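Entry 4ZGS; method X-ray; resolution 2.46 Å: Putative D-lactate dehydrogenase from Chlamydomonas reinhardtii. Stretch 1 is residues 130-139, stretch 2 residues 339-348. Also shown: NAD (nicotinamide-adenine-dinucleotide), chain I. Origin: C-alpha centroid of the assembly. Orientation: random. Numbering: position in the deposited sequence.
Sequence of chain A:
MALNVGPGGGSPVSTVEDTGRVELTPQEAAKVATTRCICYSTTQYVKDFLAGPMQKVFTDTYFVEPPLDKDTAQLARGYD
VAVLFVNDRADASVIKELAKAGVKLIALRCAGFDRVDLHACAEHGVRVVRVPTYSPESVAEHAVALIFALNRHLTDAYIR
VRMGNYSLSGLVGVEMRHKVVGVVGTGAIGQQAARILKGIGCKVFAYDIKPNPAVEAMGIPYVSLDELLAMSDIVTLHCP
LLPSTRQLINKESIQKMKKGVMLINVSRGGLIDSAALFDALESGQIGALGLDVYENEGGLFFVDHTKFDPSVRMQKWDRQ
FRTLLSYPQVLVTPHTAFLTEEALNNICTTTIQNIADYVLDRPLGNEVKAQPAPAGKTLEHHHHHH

Stretch 1 130-139: RVPTYSPESV
Stretch 2 (339-348) LTEEALNNIC

Stretch 1 runs as a loop, with P132 out of the extended region, and leads into a helix that includes E137 to V139 and continues beyond the stretch. It passes antiparallel to the helix of stretch 2 (E341 to C348, preceded by T340): V131 lies nearest I347 (CA to CA 6.3 Å), S135 nearest A343 (5.2 Å) and S138 nearest T340 (6.5 Å). V131 (phi/psi -107/104, chi1 t) points toward the helix. Its branched, apolar side chain suits this buried site, with CG1 4.4 Å from CG1 of I347 (chi1 m, chi2 t). P132 and T133 (-74/-23 and -140/124) carry the chain onward without close contacts. Y134 (-83/158, chi1 -36°, chi2 -42°) leaves sideways. Its CD1 lies 3.9 Å from I347 CD1 and its CB 4.3 Å from A343 CB, while CE2 comes within 3.1 Å of C5N of NAD, which sits at the ring edge; the large ring thus reaches both helix and cofactor. S135 (-56/117, chi1 m) makes the polar link: OG donates a hydrogen bond to N346 OD1 at 2.8 Å, with N346 at chi1 m. A343, whose side chain is a single methyl, lies where the CA atoms of S135 and A343 are 5.2 Å apart, the shortest of the three register pairs. S138 N donates a backbone hydrogen bond to S135 O (2.9 Å). S138 (-56/-50, chi1 m) points toward stretch 2, its compact side chain placing OG 3.8 Å from A343 CB and 3.1 Å from T340 CG2.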

# COMPACT_ATOMS: atom_id res chain seq x y z
N ARG A 130 -31.39 7.61 21.80
CA ARG A 130 -30.74 7.50 20.49
C ARG A 130 -30.34 8.83 19.85
O ARG A 130 -30.85 9.87 20.23
CB ARG A 130 -31.73 6.77 19.62
CG ARG A 130 -31.53 6.72 18.18
CD ARG A 130 -32.91 6.36 17.58
NE ARG A 130 -32.90 6.21 16.12
CZ ARG A 130 -33.69 6.87 15.29
NH1 ARG A 130 -34.57 7.75 15.74
NH2 ARG A 130 -33.59 6.66 13.98
N VAL A 131 -29.41 8.84 18.91
CA VAL A 131 -29.25 10.07 18.13
C VAL A 131 -29.78 9.96 16.70
O VAL A 131 -29.13 9.38 15.84
CB VAL A 131 -27.80 10.52 18.05
CG1 VAL A 131 -27.70 11.78 17.20
CG2 VAL A 131 -27.25 10.74 19.44
N PRO A 132 -30.96 10.54 16.45
CA PRO A 132 -31.59 10.34 15.13
C PRO A 132 -30.94 11.09 13.94
O PRO A 132 -31.10 10.62 12.82
CB PRO A 132 -33.03 10.80 15.36
CG PRO A 132 -32.96 11.73 16.51
CD PRO A 132 -31.78 11.35 17.36
N THR A 133 -30.21 12.19 14.16
CA THR A 133 -29.62 12.88 13.01
C THR A 133 -28.19 13.41 13.20
O THR A 133 -27.89 14.17 14.13
CB THR A 133 -30.51 14.05 12.53
OG1 THR A 133 -31.01 14.76 13.67
CG2 THR A 133 -31.69 13.53 11.73
N TYR A 134 -27.32 12.97 12.29
CA TYR A 134 -25.99 13.53 12.04
C TYR A 134 -26.12 14.74 11.10
O TYR A 134 -27.11 14.85 10.38
CB TYR A 134 -25.07 12.48 11.40
CG TYR A 134 -25.27 11.06 11.88
CD1 TYR A 134 -25.47 10.77 13.22
CD2 TYR A 134 -25.25 10.01 10.98
CE1 TYR A 134 -25.66 9.45 13.65
CE2 TYR A 134 -25.43 8.70 11.39
CZ TYR A 134 -25.63 8.42 12.72
OH TYR A 134 -25.80 7.10 13.10
N SER A 135 -25.13 15.65 11.11
CA SER A 135 -25.10 16.76 10.15
C SER A 135 -25.15 16.28 8.71
O SER A 135 -24.25 15.61 8.26
CB SER A 135 -23.82 17.60 10.29
OG SER A 135 -23.61 18.04 11.61
N PRO A 136 -26.19 16.66 7.99
CA PRO A 136 -26.45 16.16 6.64
C PRO A 136 -25.35 16.64 5.67
O PRO A 136 -25.11 16.01 4.64
CB PRO A 136 -27.81 16.77 6.28
CG PRO A 136 -27.94 17.96 7.19
CD PRO A 136 -27.25 17.57 8.46
N GLU A 137 -24.69 17.74 6.02
CA GLU A 137 -23.52 18.17 5.26
C GLU A 137 -22.40 17.16 5.28
O GLU A 137 -21.73 16.96 4.25
CB GLU A 137 -22.99 19.51 5.78
CG GLU A 137 -23.77 20.68 5.36
CD GLU A 137 -24.92 20.94 6.27
OE1 GLU A 137 -25.15 20.07 7.16
OE2 GLU A 137 -25.61 21.97 6.04
N SER A 138 -22.15 16.55 6.44
CA SER A 138 -21.04 15.59 6.56
C SER A 138 -21.17 14.48 5.55
O SER A 138 -20.21 14.18 4.83
CB SER A 138 -20.96 15.00 7.96
OG SER A 138 -20.37 15.91 8.86
N VAL A 139 -22.36 13.89 5.49
CA VAL A 139 -22.63 12.74 4.64
C VAL A 139 -22.61 13.16 3.18
O VAL A 139 -21.90 12.57 2.35
CB VAL A 139 -23.98 12.06 5.05
CG1 VAL A 139 -24.33 10.89 4.16
CG2 VAL A 139 -23.93 11.62 6.50
N LEU A 339 -18.61 10.45 9.66
CA LEU A 339 -17.59 10.58 10.67
C LEU A 339 -16.76 11.84 10.45
O LEU A 339 -15.76 11.85 9.75
CB LEU A 339 -16.69 9.35 10.67
CG LEU A 339 -15.68 9.18 11.78
CD1 LEU A 339 -16.36 8.77 13.11
CD2 LEU A 339 -14.62 8.15 11.29
N THR A 340 -17.11 12.84 11.25
CA THR A 340 -16.66 14.20 11.09
C THR A 340 -16.57 14.83 12.46
O THR A 340 -17.32 14.44 13.32
CB THR A 340 -17.64 14.94 10.17
OG1 THR A 340 -17.14 14.89 8.82
CG2 THR A 340 -17.85 16.37 10.60
N GLU A 341 -15.65 15.76 12.68
CA GLU A 341 -15.65 16.54 13.90
C GLU A 341 -17.07 17.06 14.20
O GLU A 341 -17.60 16.86 15.29
CB GLU A 341 -14.70 17.73 13.82
CG GLU A 341 -13.25 17.46 14.15
CD GLU A 341 -12.43 18.73 14.17
OE1 GLU A 341 -13.01 19.81 14.37
OE2 GLU A 341 -11.19 18.65 14.01
N GLU A 342 -17.64 17.79 13.24
CA GLU A 342 -18.96 18.43 13.40
C GLU A 342 -20.09 17.42 13.71
O GLU A 342 -20.94 17.71 14.55
CB GLU A 342 -19.34 19.28 12.17
CG GLU A 342 -18.43 20.51 11.92
CD GLU A 342 -17.12 20.18 11.14
OE1 GLU A 342 -16.90 19.00 10.84
OE2 GLU A 342 -16.34 21.10 10.83
N ALA A 343 -20.13 16.29 13.01
CA ALA A 343 -21.19 15.32 13.25
C ALA A 343 -21.08 14.64 14.63
O ALA A 343 -22.09 14.40 15.29
CB ALA A 343 -21.23 14.28 12.17
N LEU A 344 -19.85 14.35 15.07
CA LEU A 344 -19.62 13.70 16.37
C LEU A 344 -20.03 14.62 17.53
O LEU A 344 -20.50 14.15 18.59
CB LEU A 344 -18.16 13.27 16.50
CG LEU A 344 -17.86 12.11 15.56
CD1 LEU A 344 -16.41 11.82 15.55
CD2 LEU A 344 -18.62 10.86 15.97
N ASN A 345 -19.82 15.92 17.33
CA ASN A 345 -20.24 16.92 18.31
C ASN A 345 -21.76 16.90 18.50
O ASN A 345 -22.21 16.80 19.61
CB ASN A 345 -19.73 18.29 17.92
CG ASN A 345 -18.23 18.43 18.15
OD1 ASN A 345 -17.67 17.71 18.98
ND2 ASN A 345 -17.59 19.33 17.42
N ASN A 346 -22.52 16.90 17.42
CA ASN A 346 -23.96 16.72 17.49
C ASN A 346 -24.27 15.47 18.31
O ASN A 346 -25.08 15.49 19.25
CB ASN A 346 -24.57 16.58 16.10
CG ASN A 346 -24.48 17.85 15.26
OD1 ASN A 346 -24.85 17.86 14.08
ND2 ASN A 346 -23.97 18.93 15.85
N ILE A 347 -23.59 14.38 17.95
CA ILE A 347 -23.77 13.09 18.60
C ILE A 347 -23.45 13.15 20.09
O ILE A 347 -24.23 12.66 20.90
CB ILE A 347 -22.89 12.01 17.94
CG1 ILE A 347 -23.39 11.70 16.53
CG2 ILE A 347 -22.85 10.75 18.79
CD1 ILE A 347 -22.48 10.76 15.76
N CYS A 348 -22.32 13.75 20.46
CA CYS A 348 -21.94 13.85 21.88
C CYS A 348 -22.96 14.69 22.66
O CYS A 348 -23.48 14.24 23.69
CB CYS A 348 -20.54 14.44 22.08
SG CYS A 348 -20.00 14.75 23.75
PA NAD I . -34.39 11.81 5.08
O1A NAD I . -35.70 11.34 5.59
O2A NAD I . -34.58 13.28 5.21
O5B NAD I . -34.14 11.35 3.57
C5B NAD I . -34.83 10.25 2.98
C4B NAD I . -35.67 10.70 1.82
O4B NAD I . -35.86 9.58 0.84
C3B NAD I . -37.02 11.14 2.25
O3B NAD I . -37.33 12.47 1.73
C2B NAD I . -37.97 10.19 1.68
O2B NAD I . -39.21 10.86 1.35
C1B NAD I . -37.31 9.65 0.47
N9A NAD I . -37.84 8.43 0.02
C8A NAD I . -38.73 7.56 0.72
N7A NAD I . -39.04 6.45 -0.08
C5A NAD I . -38.36 6.62 -1.27
C6A NAD I . -38.23 5.89 -2.49
N6A NAD I . -38.91 4.66 -2.68
N1A NAD I . -37.51 6.37 -3.40
C2A NAD I . -36.87 7.41 -3.38
N3A NAD I . -36.86 8.20 -2.36
C4A NAD I . -37.61 7.88 -1.21
O3 NAD I . -33.19 11.32 6.02
PN NAD I . -31.65 11.69 5.79
O1N NAD I . -31.09 12.51 6.88
O2N NAD I . -31.48 12.57 4.61
O5D NAD I . -30.81 10.34 5.58
C5D NAD I . -30.88 9.25 6.50
C4D NAD I . -30.07 8.17 5.89
O4D NAD I . -28.62 8.46 6.03
C3D NAD I . -30.25 6.87 6.55
O3D NAD I . -31.47 6.22 6.12
C2D NAD I . -29.07 6.13 6.10
O2D NAD I . -29.36 5.53 4.81
C1D NAD I . -27.98 7.13 5.94
N1N NAD I . -27.00 6.97 6.94
C2N NAD I . -25.63 6.95 6.58
C3N NAD I . -24.65 6.76 7.55
C7N NAD I . -23.17 6.74 7.16
O7N NAD I . -22.83 6.26 6.10
N7N NAD I . -22.18 7.25 8.05
C4N NAD I . -25.03 6.60 8.90
C5N NAD I . -26.39 6.62 9.26
C6N NAD I . -27.37 6.80 8.29